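Local coordinates for protein putative mandelate racemase (Bordetella bronchiseptica, PDB 3OZY) that is of unknown function but, as an enolase superfamily member that binds magnesium, probably acts on an acid-sugar-like carboxylate by abstracting a proton next to the carboxylate, at residues A202-G207 against G253-T258; D233-H238 against N268-V273. All blocks are in the same frame, centred on the assembly; numbering follows the deposited sequence.

Contact 1 (A202-G207 against G253-T258); sequences ANQSLG and GENLYT. With MG (magnesium ion), chain C; ACY (acetic acid), chain I.
Gln204 and Asn255 supply the closest direct approach between the loops 202-207 and 253-258, with Gln204 NE2 3.5 Å from Asn255 ND2. Two donors face each other there, so the approach is a packing contact, and the amide planes are turned 41° apart. Each amide is fixed by other partners: Gln204 OE1 accepts from Ile232 N, while Asn255 gives ND2 to Glu228 and receives Arg280 at OD1. In Gln204, CG stands opposite the carbonyl carbon (chi1 -48°) and the chain runs on extended, covering about half of the distance between the two backbones, and Asn255 reaches out from the other side. Arg95 of the second subunit packs against Gln204.

Nearer the metal the loops stand apart, and water does the joining. Asn203 ND2 lies 4.3 Å from Glu254 OE1, too far for a direct bond. One water fills the interval, accepting from Asn203 ND2 at 3.0 Å and donating to Glu254 OE1 at 2.6 Å. The same water is a magnesium ligand. Glu254 therefore holds the ion twice, directly through OE2 at 2.2 Å and indirectly through the water on OE1, which is likely to orient the carboxylate firmly. A weak bond, 3.2 Å long and bent to 134°, runs from Asn203 ND2 to oxygen O of an acetate, probably from the crystallisation liquor, whereas Asn203 OD1 is taken by Lys173.

Asp201 and Glu227 complete the protein ligands. Three carboxylates at or just beyond the C-terminal ends of successive barrel strands form the magnesium site characteristic of the enolase superfamily's beta-alpha barrel.

Contact 2 (D233-H238 against N268-V273); sequences DDIEGH and NDAIDV
Ile235 turns CG2 anti to its own backbone nitrogen, with CG1 beside that nitrogen (chi1 -61°), and the CG2 methyl is thereby the branch that reaches loop 268-273. It lies 3.7 Å from Ala270 CB and 3.8 Å from Asn268 CB, the Ile235 and Asn268 side chains crossing at about a right angle. Ala270 CB also sits close to the backbone, 3.5 Å from Ile235 O, so this small methyl fits against the first turn of helix 235-242.

One turn on, His238 meets the loop through its CB, 3.2 Å from Ala270 O, while its ring leads elsewhere. The ring, with CG opposite the carbonyl carbon (chi1 -71°), turns back to the helix start, where ND1 donates to Asp234 O at 2.8 Å, nearly straight at 162°. The acceptor is close to the ring plane, although the donor stands above the plane of the carbonyl. Tyr265 meets the ring edge-to-face. Asp234 caps the helix, its OD1 accepting from Gly237 N.

At the outer margin a water donates to both Glu236 OE1 and, weakly, Asn268 OD1; Asn268 ND2 is held by Asp264 O. Asp269, at positive phi, closes helix 258-267 as the C-prime residue of a Schellman motif and delivers Ala270 to the interface. Direct contact is made by methyl and methylene groups against each other and against backbone carbonyls. Ala270 O, buried against His238 CB, has no hydrogen-bonding partner in the model, which probably carries some cost.

How the contacts relate
Followed from the N terminus, the chain leaves strand 197-201 through 202-207, passes 233-238 at the start of helix 235-242, returns to the barrel along strand 249-252 into 253-258, and reaches 268-273 after helix 258-267. Contact 1 closes at 253-258, contact 2 only at 268-273, so their loops cross rather than nest. Their centres lie 11 Å apart, with nearest atoms about 5 Å apart and no touch. Contact 1 joins loops that follow two barrel strands on the metal-binding side; contact 2 joins a helix start to the turn leading into strand 273-274. Both lie within reach of the second subunit.

Contact 1 (A202-G207 against G253-T258)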
loop_
_atom_site.group_PDB
_atom_site.type_symbol
_atom_site.label_atom_id
_atom_site.label_comp_id
_atom_site.label_asym_id
_atom_site.label_seq_id
_atom_site.Cartn_x
_atom_site.Cartn_y
_atom_site.Cartn_z
ATOM N N ALA A 202 17.927 -11.503 -0.714
ATOM C CA ALA A 202 17.550 -11.789 -2.095
ATOM C C ALA A 202 16.620 -10.742 -2.710
ATOM O O ALA A 202 16.272 -10.862 -3.874
ATOM C CB ALA A 202 16.913 -13.178 -2.205
ATOM N N ASN A 203 16.206 -9.733 -1.947
ATOM C CA ASN A 203 15.317 -8.700 -2.490
ATOM C C ASN A 203 14.114 -9.275 -3.249
ATOM O O ASN A 203 13.731 -8.765 -4.309
ATOM C CB ASN A 203 16.085 -7.723 -3.390
ATOM C CG ASN A 203 16.937 -6.761 -2.601
ATOM O OD1 ASN A 203 18.124 -7.008 -2.370
ATOM N ND2 ASN A 203 16.339 -5.651 -2.183
ATOM N N GLN A 204 13.514 -10.327 -2.690
ATOM C CA GLN A 204 12.296 -10.936 -3.243
ATOM C C GLN A 204 12.500 -11.601 -4.598
ATOM O O GLN A 204 11.536 -11.791 -5.346
ATOM C CB GLN A 204 11.158 -9.910 -3.377
ATOM C CG GLN A 204 10.888 -9.049 -2.160
ATOM C CD GLN A 204 9.677 -8.140 -2.378
ATOM O OE1 GLN A 204 8.570 -8.614 -2.654
ATOM N NE2 GLN A 204 9.884 -6.830 -2.265
ATOM N N SER A 205 13.740 -11.970 -4.913
ATOM C CA SER A 205 14.092 -12.400 -6.269
ATOM C C SER A 205 13.881 -13.864 -6.584
ATOM O O SER A 205 13.985 -14.258 -7.746
ATOM C CB SER A 205 15.562 -12.087 -6.560
ATOM O OG SER A 205 15.779 -10.697 -6.582
ATOM N N LEU A 206 13.638 -14.684 -5.572
ATOM C CA LEU A 206 13.572 -16.124 -5.789
ATOM C C LEU A 206 12.163 -16.657 -5.656
ATOM O O LEU A 206 11.344 -16.094 -4.918
ATOM C CB LEU A 206 14.452 -16.850 -4.769
ATOM C CG LEU A 206 15.922 -16.444 -4.781
ATOM C CD1 LEU A 206 16.635 -17.024 -3.563
ATOM C CD2 LEU A 206 16.603 -16.895 -6.074
ATOM N N GLY A 207 11.893 -17.752 -6.359
ATOM C CA GLY A 207 10.717 -18.559 -6.099
ATOM C C GLY A 207 10.989 -19.570 -4.995
ATOM O O GLY A 207 12.122 -19.705 -4.530
ATOM N N GLY A 253 10.865 -7.553 6.047
ATOM C CA GLY A 253 10.106 -6.466 6.633
ATOM C C GLY A 253 10.258 -5.083 6.043
ATOM O O GLY A 253 9.412 -4.229 6.309
ATOM N N GLU A 254 11.294 -4.832 5.251
ATOM C CA GLU A 254 11.438 -3.484 4.699
ATOM C C GLU A 254 10.274 -3.112 3.785
ATOM O O GLU A 254 9.979 -1.932 3.608
ATOM C CB GLU A 254 12.765 -3.300 3.980
ATOM C CG GLU A 254 12.821 -3.914 2.613
ATOM C CD GLU A 254 14.239 -4.034 2.131
ATOM O OE1 GLU A 254 14.548 -3.511 1.046
ATOM O OE2 GLU A 254 15.040 -4.643 2.855
ATOM N N ASN A 255 9.604 -4.111 3.215
ATOM C CA ASN A 255 8.518 -3.845 2.282
ATOM C C ASN A 255 7.146 -4.286 2.788
ATOM O O ASN A 255 6.184 -4.341 2.026
ATOM C CB ASN A 255 8.858 -4.420 0.902
ATOM C CG ASN A 255 9.948 -3.623 0.220
ATOM O OD1 ASN A 255 9.843 -2.399 0.097
ATOM N ND2 ASN A 255 11.012 -4.296 -0.195
ATOM N N LEU A 256 7.077 -4.566 4.087
ATOM C CA LEU A 256 5.827 -4.858 4.789
ATOM C C LEU A 256 5.506 -3.680 5.687
ATOM O O LEU A 256 6.402 -3.050 6.239
ATOM C CB LEU A 256 5.974 -6.123 5.632
ATOM C CG LEU A 256 6.209 -7.404 4.847
ATOM C CD1 LEU A 256 6.576 -8.514 5.819
ATOM C CD2 LEU A 256 4.967 -7.765 4.051
ATOM N N TYR A 257 4.220 -3.379 5.830
ATOM C CA TYR A 257 3.786 -2.144 6.473
ATOM C C TYR A 257 2.831 -2.382 7.634
ATOM O O TYR A 257 1.864 -3.141 7.507
ATOM C CB TYR A 257 3.114 -1.236 5.439
ATOM C CG TYR A 257 4.078 -0.759 4.377
ATOM C CD1 TYR A 257 4.778 0.436 4.536
ATOM C CD2 TYR A 257 4.300 -1.500 3.215
ATOM C CE1 TYR A 257 5.671 0.872 3.577
ATOM C CE2 TYR A 257 5.204 -1.069 2.249
ATOM C CZ TYR A 257 5.881 0.122 2.438
ATOM O OH TYR A 257 6.786 0.587 1.502
ATOM N N THR A 258 3.094 -1.681 8.737
ATOM C CA THR A 258 2.313 -1.727 9.984
ATOM C C THR A 258 2.446 -3.053 10.712
ATOM O O THR A 258 2.868 -4.070 10.149
ATOM C CB THR A 258 0.792 -1.410 9.815
ATOM O OG1 THR A 258 0.091 -2.587 9.384
ATOM C CG2 THR A 258 0.554 -0.236 8.864
HETATM MG MG MG C . 16.853 -5.708 2.340
HETATM C C ACY I . 18.723 -2.314 -1.943
HETATM O O ACY I . 18.717 -3.540 -2.157
HETATM O OXT ACY I . 19.759 -1.665 -1.688
HETATM C CH3 ACY I . 17.430 -1.556 -2.008
HETATM O O HOH W 1 16.957 -4.337 0.405
HETATM O O HOH W 2 15.641 -6.906 0.911
HETATM O O HOH W 3 18.383 -4.139 3.240
#

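Contact 2 (D233-H238 against N268-V273)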
loop_
_atom_site.group_PDB
_atom_site.type_symbol
_atom_site.label_atom_id
_atom_site.label_comp_id
_atom_site.label_asym_id
_atom_site.label_seq_id
_atom_site.Cartn_x
_atom_site.Cartn_y
_atom_site.Cartn_z
ATOM N N ASP A 233 4.602 -10.995 -0.719
ATOM C CA ASP A 233 3.208 -11.390 -0.834
ATOM C C ASP A 233 2.974 -12.875 -0.601
ATOM O O ASP A 233 1.818 -13.306 -0.487
ATOM C CB ASP A 233 2.671 -10.979 -2.201
ATOM C CG ASP A 233 2.524 -9.479 -2.331
ATOM O OD1 ASP A 233 2.035 -8.861 -1.364
ATOM O OD2 ASP A 233 2.909 -8.920 -3.377
ATOM N N ASP A 234 4.049 -13.663 -0.546
ATOM C CA ASP A 234 3.934 -15.109 -0.385
ATOM C C ASP A 234 4.249 -15.513 1.061
ATOM O O ASP A 234 5.356 -15.975 1.371
ATOM C CB ASP A 234 4.880 -15.814 -1.359
ATOM C CG ASP A 234 4.767 -17.312 -1.285
ATOM O OD1 ASP A 234 3.843 -17.803 -0.597
ATOM O OD2 ASP A 234 5.594 -18.002 -1.922
ATOM N N ILE A 235 3.285 -15.324 1.957
ATOM C CA ILE A 235 3.504 -15.657 3.361
ATOM C C ILE A 235 3.781 -17.152 3.560
ATOM O O ILE A 235 4.700 -17.540 4.297
ATOM C CB ILE A 235 2.321 -15.198 4.238
ATOM C CG1 ILE A 235 2.173 -13.672 4.143
ATOM C CG2 ILE A 235 2.548 -15.603 5.684
ATOM C CD1 ILE A 235 0.996 -13.098 4.933
ATOM N N GLU A 236 2.995 -17.994 2.897
ATOM C CA GLU A 236 3.146 -19.441 3.034
ATOM C C GLU A 236 4.538 -19.930 2.613
ATOM O O GLU A 236 5.100 -20.840 3.234
ATOM C CB GLU A 236 2.046 -20.159 2.240
ATOM C CG GLU A 236 2.214 -21.673 2.066
ATOM C CD GLU A 236 2.056 -22.471 3.351
ATOM O OE1 GLU A 236 1.884 -21.870 4.431
ATOM O OE2 GLU A 236 2.113 -23.718 3.277
ATOM N N GLY A 237 5.103 -19.326 1.571
ATOM C CA GLY A 237 6.453 -19.678 1.161
ATOM C C GLY A 237 7.465 -19.463 2.269
ATOM O O GLY A 237 8.400 -20.256 2.434
ATOM N N HIS A 238 7.299 -18.386 3.029
ATOM C CA HIS A 238 8.214 -18.109 4.130
ATOM C C HIS A 238 8.039 -19.150 5.236
ATOM O O HIS A 238 9.011 -19.583 5.860
ATOM C CB HIS A 238 7.984 -16.692 4.670
ATOM C CG HIS A 238 8.447 -15.594 3.752
ATOM N ND1 HIS A 238 7.708 -15.159 2.672
ATOM C CD2 HIS A 238 9.557 -14.814 3.782
ATOM C CE1 HIS A 238 8.348 -14.170 2.067
ATOM N NE2 HIS A 238 9.470 -13.936 2.726
ATOM N N ASN A 268 1.130 -17.187 10.918
ATOM C CA ASN A 268 1.386 -18.266 9.988
ATOM C C ASN A 268 2.756 -18.917 10.163
ATOM O O ASN A 268 3.212 -19.642 9.280
ATOM C CB ASN A 268 1.189 -17.769 8.562
ATOM C CG ASN A 268 -0.269 -17.508 8.254
ATOM O OD1 ASN A 268 -1.037 -18.447 8.043
ATOM N ND2 ASN A 268 -0.672 -16.236 8.264
ATOM N N ASP A 269 3.397 -18.657 11.301
ATOM C CA ASP A 269 4.692 -19.268 11.619
ATOM C C ASP A 269 5.708 -19.036 10.499
ATOM O O ASP A 269 6.510 -19.911 10.164
ATOM C CB ASP A 269 4.519 -20.768 11.914
ATOM C CG ASP A 269 3.663 -21.024 13.153
ATOM O OD1 ASP A 269 3.798 -20.281 14.144
ATOM O OD2 ASP A 269 2.858 -21.978 13.137
ATOM N N ALA A 270 5.685 -17.828 9.945
ATOM C CA ALA A 270 6.382 -17.555 8.700
ATOM C C ALA A 270 7.578 -16.607 8.847
ATOM O O ALA A 270 8.137 -16.174 7.843
ATOM C CB ALA A 270 5.395 -17.003 7.668
ATOM N N ILE A 271 7.984 -16.278 10.070
ATOM C CA ILE A 271 9.053 -15.282 10.216
ATOM C C ILE A 271 9.881 -15.482 11.480
ATOM O O ILE A 271 9.335 -15.788 12.544
ATOM C CB ILE A 271 8.457 -13.844 10.166
ATOM C CG1 ILE A 271 9.531 -12.777 9.925
ATOM C CG2 ILE A 271 7.600 -13.547 11.414
ATOM C CD1 ILE A 271 8.910 -11.409 9.597
ATOM N N ASP A 272 11.198 -15.308 11.362
ATOM C CA ASP A 272 12.106 -15.338 12.510
ATOM C C ASP A 272 12.536 -13.939 12.935
ATOM O O ASP A 272 12.667 -13.652 14.126
ATOM C CB ASP A 272 13.356 -16.163 12.195
ATOM C CG ASP A 272 13.056 -17.629 12.007
ATOM O OD1 ASP A 272 12.487 -18.256 12.929
ATOM O OD2 ASP A 272 13.389 -18.139 10.921
ATOM N N VAL A 273 12.796 -13.087 11.945
ATOM C CA VAL A 273 13.302 -11.741 12.185
ATOM C C VAL A 273 12.400 -10.742 11.472
ATOM O O VAL A 273 12.303 -10.747 10.239
ATOM C CB VAL A 273 14.750 -11.588 11.683
ATOM C CG1 VAL A 273 15.198 -10.133 11.764
ATOM C CG2 VAL A 273 15.696 -12.499 12.464
HETATM O O HOH W 4 0.891 -19.792 5.817
#